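Local coordinates for Mlr7391 protein (Mesorhizobium loti, PDB 3HK4) that is of unproven function but belongs to the NTF2-like proteins and may act as a SnoaL-like polyketide cyclase, at residues 61-65 against 66-70. Numbering follows the deposited sequence. Where two conformers were deposited one is given.
Sequences AVSHG and KEALR
Gly65 and Leu69 meet through the flat carbonyl group of the glycine: Leu69 N lies 3.2 Å from Gly65 O, tilted 31° out of the carbonyl plane, and the hydrogen bond is moderately bent, with 146° at the hydrogen. Leu69 CB lies 3.8 Å from Gly65 O. Further along, the guanidinium group of Arg70 has the Glu67 carboxylate at its edge, with OE1 in its plane and Arg70 NH1 3.2 Å from Glu67 OE2; Glu67 has two deposited conformers, so this salt bridge is doubtful. The carbonyl of His64 is met by a methyl group, Ala68 CB standing 3.4 Å from His64 O. Ala68 CB points back at the strand and is also 3.5 Å from Gly65 O.

The whole arrangement is a tight strand-to-helix connection in an NTF2-like fold: strand 62-64, outermost in the chain's own sheet and paired with strand 50-53, passes directly, through Gly65, into helix 66-78, which turns back on it. Gly65 makes the turn as N-cap residue, with a positive phi at which a side chain would run into the carbonyl oxygen of His64. Its carbonyl starts the helical i to i+4 pattern, which Arg70 N continues by bonding to Lys66 O.

Ser63 faces the helix. With OG swung opposite its own N (chi1 172°), the hydroxyl comes up beside the methyl of Ala68, 3.8 Å from Ser63 OG to Ala68 CB, a contact without a polar bond. The hydroxyl instead hydrogen-bonds Trp75 NE1 of the second subunit, whose Asn79 side chain hydrogen-bonds His64 N and packs on Ser63 and Ala68, so this corner belongs to the dimer interface. The side chain of Lys66 heads away from the strand, its chain fully extended, and NZ hydrogen-bonds the backbone oxygen of Glu43.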
loop_
_atom_site.group_PDB
_atom_site.type_symbol
_atom_site.label_atom_id
_atom_site.label_comp_id
_atom_site.label_asym_id
_atom_site.label_seq_id
_atom_site.Cartn_x
_atom_site.Cartn_y
_atom_site.Cartn_z
ATOM N N ALA A 61 -6.666 2.635 1.930
ATOM C CA ALA A 61 -7.984 2.288 2.502
ATOM C C ALA A 61 -8.962 1.581 1.539
ATOM O O ALA A 61 -9.813 0.811 1.994
ATOM C CB ALA A 61 -8.649 3.522 3.093
ATOM N N VAL A 62 -8.933 1.905 0.246
ATOM C CA VAL A 62 -9.743 1.185 -0.689
ATOM C C VAL A 62 -8.871 0.622 -1.769
ATOM O O VAL A 62 -8.150 1.358 -2.410
ATOM C CB VAL A 62 -10.799 2.084 -1.293
ATOM C CG1 VAL A 62 -11.571 1.290 -2.315
ATOM C CG2 VAL A 62 -11.730 2.661 -0.137
ATOM N N SER A 63 -8.935 -0.686 -1.985
ATOM C CA SER A 63 -8.096 -1.310 -3.028
ATOM C C SER A 63 -8.894 -2.177 -3.999
ATOM O O SER A 63 -9.860 -2.817 -3.598
ATOM C CB SER A 63 -7.002 -2.117 -2.312
ATOM O OG SER A 63 -6.264 -2.891 -3.274
ATOM N N HIS A 64 -8.535 -2.157 -5.295
ATOM C CA HIS A 64 -9.192 -2.954 -6.305
ATOM C C HIS A 64 -8.163 -3.732 -7.116
ATOM O O HIS A 64 -7.193 -3.156 -7.580
ATOM C CB HIS A 64 -10.031 -2.082 -7.267
ATOM C CG HIS A 64 -11.211 -1.427 -6.605
ATOM N ND1 HIS A 64 -12.430 -2.052 -6.479
ATOM C CD2 HIS A 64 -11.352 -0.207 -6.034
ATOM C CE1 HIS A 64 -13.266 -1.254 -5.836
ATOM N NE2 HIS A 64 -12.640 -0.121 -5.561
ATOM N N GLY A 65 -8.394 -5.034 -7.278
ATOM C CA GLY A 65 -7.524 -5.896 -8.086
ATOM C C GLY A 65 -6.826 -6.884 -7.183
ATOM O O GLY A 65 -6.429 -6.536 -6.077
ATOM N N LYS A 66 -6.634 -8.107 -7.686
ATOM C CA LYS A 66 -5.988 -9.195 -6.911
ATOM C C LYS A 66 -4.488 -8.940 -6.680
ATOM O O LYS A 66 -3.936 -9.089 -5.538
ATOM C CB LYS A 66 -6.251 -10.534 -7.639
ATOM C CG LYS A 66 -5.723 -11.770 -6.943
ATOM C CD LYS A 66 -6.193 -13.042 -7.600
ATOM C CE LYS A 66 -5.646 -14.274 -6.906
ATOM N NZ LYS A 66 -6.145 -15.569 -7.508
ATOM N N GLU A 67 -3.828 -8.525 -7.741
ATOM C CA GLU A 67 -2.407 -8.241 -7.680
ATOM C C GLU A 67 -2.164 -7.032 -6.804
ATOM O O GLU A 67 -1.214 -7.023 -6.020
ATOM C CB GLU A 67 -1.840 -8.013 -9.080
ATOM C CG GLU A 67 -0.335 -7.907 -9.105
ATOM C CD GLU A 67 0.387 -9.212 -8.824
ATOM O OE1 GLU A 67 -0.240 -10.293 -8.805
ATOM O OE2 GLU A 67 1.626 -9.156 -8.653
ATOM N N ALA A 68 -3.049 -6.038 -6.885
ATOM C CA ALA A 68 -2.958 -4.835 -6.016
ATOM C C ALA A 68 -2.994 -5.289 -4.575
ATOM O O ALA A 68 -2.218 -4.822 -3.760
ATOM C CB ALA A 68 -4.116 -3.898 -6.245
ATOM N N LEU A 69 -3.862 -6.237 -4.250
ATOM C CA LEU A 69 -3.962 -6.680 -2.830
ATOM C C LEU A 69 -2.737 -7.419 -2.384
ATOM O O LEU A 69 -2.370 -7.390 -1.219
ATOM C CB LEU A 69 -5.229 -7.493 -2.594
ATOM C CG LEU A 69 -5.737 -7.766 -1.176
ATOM C CD1 LEU A 69 -6.006 -6.453 -0.442
ATOM C CD2 LEU A 69 -7.015 -8.673 -1.224
ATOM N N ARG A 70 -2.116 -8.169 -3.284
ATOM C CA ARG A 70 -0.888 -8.863 -2.988
ATOM C C ARG A 70 0.204 -7.832 -2.640
ATOM O O ARG A 70 1.034 -8.024 -1.728
ATOM C CB ARG A 70 -0.523 -9.719 -4.222
ATOM C CG ARG A 70 0.649 -10.546 -4.063
ATOM C CD ARG A 70 0.934 -11.270 -5.361
ATOM N NE ARG A 70 2.297 -11.779 -5.287
ATOM C CZ ARG A 70 3.059 -12.125 -6.322
ATOM N NH1 ARG A 70 2.630 -11.974 -7.564
ATOM N NH2 ARG A 70 4.286 -12.599 -6.098
#